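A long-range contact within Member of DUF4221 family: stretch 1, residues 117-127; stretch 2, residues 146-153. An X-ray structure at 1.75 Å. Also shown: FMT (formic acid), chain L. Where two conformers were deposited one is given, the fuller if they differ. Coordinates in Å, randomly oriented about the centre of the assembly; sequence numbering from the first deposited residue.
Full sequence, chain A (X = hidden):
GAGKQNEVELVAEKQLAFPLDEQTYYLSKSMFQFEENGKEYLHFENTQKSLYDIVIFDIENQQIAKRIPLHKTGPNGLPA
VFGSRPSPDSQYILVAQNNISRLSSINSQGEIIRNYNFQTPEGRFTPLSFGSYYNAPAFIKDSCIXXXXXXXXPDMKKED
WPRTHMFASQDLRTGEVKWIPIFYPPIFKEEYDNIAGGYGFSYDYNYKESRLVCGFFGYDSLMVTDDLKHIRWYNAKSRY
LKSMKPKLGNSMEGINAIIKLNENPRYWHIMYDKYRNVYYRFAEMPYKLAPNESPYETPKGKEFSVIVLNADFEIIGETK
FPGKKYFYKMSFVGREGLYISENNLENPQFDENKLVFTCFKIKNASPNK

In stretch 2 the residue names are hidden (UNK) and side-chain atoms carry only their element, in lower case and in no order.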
# COMPACT_ATOMS: atom_id res chain seq x y z
N ASN A 117 -6.92 -21.92 2.09
CA ASN A 117 -8.01 -21.27 2.82
C ASN A 117 -7.42 -20.39 3.90
O ASN A 117 -6.55 -20.81 4.65
CB ASN A 117 -8.93 -22.34 3.42
CG ASN A 117 -10.08 -21.75 4.22
OD1 ASN A 117 -10.93 -21.06 3.67
ND2 ASN A 117 -10.10 -22.02 5.54
N PHE A 118 -7.88 -19.14 3.97
CA PHE A 118 -7.36 -18.21 4.99
C PHE A 118 -8.55 -17.63 5.74
O PHE A 118 -9.32 -16.81 5.23
CB PHE A 118 -6.48 -17.09 4.37
CG PHE A 118 -5.58 -16.33 5.37
CD1 PHE A 118 -6.07 -15.78 6.55
CD2 PHE A 118 -4.25 -16.05 5.04
CE1 PHE A 118 -5.25 -15.04 7.40
CE2 PHE A 118 -3.43 -15.32 5.89
CZ PHE A 118 -3.93 -14.81 7.08
N GLN A 119 -8.70 -18.09 6.97
CA GLN A 119 -9.74 -17.61 7.88
C GLN A 119 -9.06 -17.45 9.21
O GLN A 119 -7.89 -17.86 9.37
CB GLN A 119 -10.87 -18.64 7.99
CG GLN A 119 -11.68 -18.79 6.71
CD GLN A 119 -12.67 -19.96 6.79
OE1 GLN A 119 -12.30 -21.10 7.12
NE2 GLN A 119 -13.93 -19.68 6.49
N THR A 120 -9.77 -16.89 10.17
CA THR A 120 -9.22 -16.78 11.50
C THR A 120 -9.05 -18.20 12.04
O THR A 120 -9.67 -19.16 11.54
CB THR A 120 -10.10 -15.97 12.44
OG1 THR A 120 -11.31 -16.69 12.72
CG2 THR A 120 -10.43 -14.56 11.83
N PRO A 121 -8.21 -18.36 13.06
CA PRO A 121 -8.12 -19.70 13.69
C PRO A 121 -9.48 -20.32 14.03
O PRO A 121 -9.70 -21.51 13.76
CB PRO A 121 -7.29 -19.42 14.94
CG PRO A 121 -6.30 -18.37 14.48
CD PRO A 121 -7.14 -17.45 13.53
N GLU A 122 -10.41 -19.50 14.55
CA GLU A 122 -11.75 -20.00 14.88
C GLU A 122 -12.68 -20.20 13.68
O GLU A 122 -13.82 -20.65 13.86
CB GLU A 122 -12.43 -19.09 15.90
CG GLU A 122 -11.85 -19.21 17.27
CD GLU A 122 -12.04 -20.63 17.84
OE1 GLU A 122 -13.19 -21.12 17.85
OE2 GLU A 122 -11.03 -21.23 18.25
N GLY A 123 -12.21 -19.89 12.47
CA GLY A 123 -12.95 -20.22 11.26
C GLY A 123 -13.83 -19.06 10.77
O GLY A 123 -14.71 -19.29 9.95
N ARG A 124 -13.53 -17.84 11.19
CA ARG A 124 -14.29 -16.66 10.77
C ARG A 124 -13.68 -16.00 9.54
O ARG A 124 -12.46 -16.06 9.30
CB ARG A 124 -14.37 -15.64 11.90
CG ARG A 124 -15.31 -16.02 13.02
CD ARG A 124 -15.61 -14.78 13.87
NE ARG A 124 -14.50 -14.48 14.78
CZ ARG A 124 -14.31 -13.29 15.33
NH1 ARG A 124 -15.14 -12.28 15.06
NH2 ARG A 124 -13.28 -13.10 16.15
N PHE A 125 -14.54 -15.36 8.75
CA PHE A 125 -14.08 -14.55 7.64
C PHE A 125 -13.21 -13.45 8.19
O PHE A 125 -13.55 -12.80 9.18
CB PHE A 125 -15.26 -13.93 6.88
CG PHE A 125 -14.82 -12.97 5.82
CD1 PHE A 125 -14.48 -13.42 4.55
CD2 PHE A 125 -14.69 -11.62 6.11
CE1 PHE A 125 -14.04 -12.53 3.58
CE2 PHE A 125 -14.24 -10.73 5.14
CZ PHE A 125 -13.91 -11.20 3.87
N THR A 126 -12.08 -13.19 7.51
CA THR A 126 -11.23 -12.04 7.83
C THR A 126 -10.72 -11.44 6.51
O THR A 126 -10.35 -12.18 5.60
CB THR A 126 -10.04 -12.43 8.79
OG1 THR A 126 -9.23 -11.29 9.04
CG2 THR A 126 -9.18 -13.54 8.22
N PRO A 127 -10.76 -10.09 6.38
CA PRO A 127 -10.31 -9.52 5.09
C PRO A 127 -8.87 -9.91 4.75
O PRO A 127 -7.99 -9.82 5.59
CB PRO A 127 -10.46 -8.01 5.30
CG PRO A 127 -11.64 -7.91 6.26
CD PRO A 127 -11.48 -9.10 7.20
N UNK A 146 2.84 -12.73 5.84
CA UNK A 146 2.29 -11.87 6.88
C UNK A 146 1.47 -10.80 6.23
O UNK A 146 1.93 -10.16 5.26
c UNK A 146 5.56 -13.81 10.25
c UNK A 146 3.42 -11.20 7.63
c UNK A 146 4.15 -12.13 8.54
c UNK A 146 4.73 -12.86 10.78
c UNK A 146 5.01 -13.11 8.03
c UNK A 146 4.02 -12.00 9.93
c UNK A 146 5.71 -13.94 8.88
N UNK A 147 0.28 -10.59 6.77
CA UNK A 147 -0.78 -9.74 6.21
C UNK A 147 -1.38 -8.86 7.31
O UNK A 147 -1.54 -9.34 8.42
c UNK A 147 -1.91 -11.45 4.42
c UNK A 147 -3.21 -11.31 3.67
c UNK A 147 -1.97 -10.60 5.70
c UNK A 147 -0.77 -11.08 3.53
N UNK A 148 -1.84 -7.67 6.95
CA UNK A 148 -2.63 -6.85 7.87
C UNK A 148 -3.91 -7.56 8.24
O UNK A 148 -4.52 -8.26 7.42
n UNK A 148 -5.20 -2.52 7.67
n UNK A 148 -6.69 -3.34 6.09
c UNK A 148 -6.42 -2.56 7.14
c UNK A 148 -2.95 -5.50 7.20
c UNK A 148 -3.99 -4.66 7.87
n UNK A 148 -7.38 -1.82 7.69
c UNK A 148 -4.04 -3.27 7.22
N UNK A 149 -4.35 -7.32 9.46
CA UNK A 149 -5.65 -7.79 9.90
C UNK A 149 -6.52 -6.60 10.39
O UNK A 149 -6.01 -5.65 10.99
c UNK A 149 -5.48 -8.83 11.00
c UNK A 149 -5.91 -10.88 9.61
n UNK A 149 -5.78 -10.80 8.31
o UNK A 149 -6.81 -11.55 10.15
c UNK A 149 -4.91 -10.12 10.44
N UNK A 150 -7.81 -6.69 10.07
CA UNK A 150 -8.77 -5.66 10.47
C UNK A 150 -9.45 -6.07 11.80
O UNK A 150 -9.18 -7.15 12.35
o UNK A 150 -11.34 -4.57 7.22
c UNK A 150 -9.77 -5.41 9.32
c UNK A 150 -9.13 -4.76 8.05
c UNK A 150 -10.14 -4.40 6.96
o UNK A 150 -9.74 -3.95 5.84
N UNK A 151 -10.30 -5.19 12.35
CA UNK A 151 -10.99 -5.48 13.61
C UNK A 151 -12.02 -6.63 13.49
O UNK A 151 -12.61 -6.83 12.45
c UNK A 151 -12.71 -3.66 13.21
c UNK A 151 -11.66 -4.21 14.18
c UNK A 151 -13.53 -2.49 13.72
c UNK A 151 -10.58 -3.16 14.48
N UNK A 152 -12.24 -7.35 14.58
CA UNK A 152 -13.05 -8.59 14.54
C UNK A 152 -14.46 -8.39 15.07
O UNK A 152 -15.23 -9.35 15.18
c UNK A 152 -11.36 -10.75 13.16
c UNK A 152 -10.55 -11.47 15.50
c UNK A 152 -12.34 -9.71 15.30
c UNK A 152 -11.09 -10.31 14.63
N UNK A 153 -14.81 -7.16 15.39
CA UNK A 153 -16.15 -6.85 15.84
C UNK A 153 -16.43 -5.40 15.55
O UNK A 153 -15.53 -4.57 15.67
c UNK A 153 -16.32 -7.18 17.32
c UNK A 153 -15.98 -6.63 19.70
c UNK A 153 -15.56 -5.58 20.70
n UNK A 153 -16.44 -5.54 21.90
c UNK A 153 -15.56 -6.29 18.29
C FMT L . -10.84 -15.84 15.85
O1 FMT L . -9.92 -16.70 15.81
O2 FMT L . -11.85 -15.82 15.12
O HOH W 1 -8.38 -8.96 8.14
O HOH W 2 -5.69 -8.59 4.94

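Position 146 carries seven side-chain carbons, one followed by a closed ring of six. Its CA-to-CB bond points away from stretch 1, and no side-chain atom comes within 8 Å of it. A six-carbon ring on a single methylene, without a hydroxyl, is Phe-146.

Position 147 has four carbons forked at the second, and its CA-to-CB bond points toward stretch 1. The fork carbon lies 4.4 Å from CE2 of Phe-118, an apolar contact. This is Leu-147; its chi2 of -138° falls between wells, and one of two deposited conformers is given.

Position 148 runs three carbons, a nitrogen, then a carbon bearing two more nitrogens. The side chain stays 6.1 Å or more from stretch 1. The group is a guanidinium, hence Arg-148. The chain is extended, with chi1 to chi3 all t. Its backbone O takes part through water 2, which donates to Arg-148 O (2.8 Å) and Pro-127 O (2.7 Å).

Position 149 has three carbons, the third carrying one oxygen and one nitrogen. The terminal oxygen lies 2.7 Å from Thr-126 OG1. That terminal amide identifies Gln-149. With chi1 and chi2 both m, the chain folds so that OE1 accepts a hydrogen bond from Thr-126, while NE2 donates to Arg-148 O at 3.0 Å (N-H...acceptor angle 142°).

Position 150 also has three carbons, but the third bears two oxygens, one of them 3.5 Å from CG of Pro-127. A carboxylate here means Glu-150. OE2 forms a salt bridge with NH1 of Arg-148 at 3.1 Å.

Position 151 has four carbons forked at the first, one arm two carbons long. Its CA-to-CB bond points away from stretch 1, and the side chain comes no closer than 8.2 Å. The branching defines Ile-151.

Position 152 has four carbons forked at the second. One terminal carbon lies over a face of the Arg-124 guanidinium and 4.1 Å from CG2 of Thr-120; the other is 3.2 Å from NH2 of Arg-124. This is Leu-152, the two being CD2 and CD1 respectively.

Position 153 has four carbons in a row ending in nitrogen; it comes no nearer than 5.7 Å to stretch 1, and its end leads away. It is Lys-153.

The contact is thus held at two direct polar points. Besides the Thr-126 to Gln-149 bond, NH1 of Arg-124 donates to Leu-152 O at 2.9 Å (143°). Water 1 adds a bridge, donating to Thr-126 OG1 (2.6 Å) and Pro-127 O (2.7 Å) and accepting from Glu-150 N (3.0 Å). Formic acid, probably from the crystallisation liquor, engages the same arginine: its O2 accepts from Arg-124 NE at 3.0 Å and Thr-120 OG1 at 2.6 Å.

Stretch 2 (146-153) FLRQEILK
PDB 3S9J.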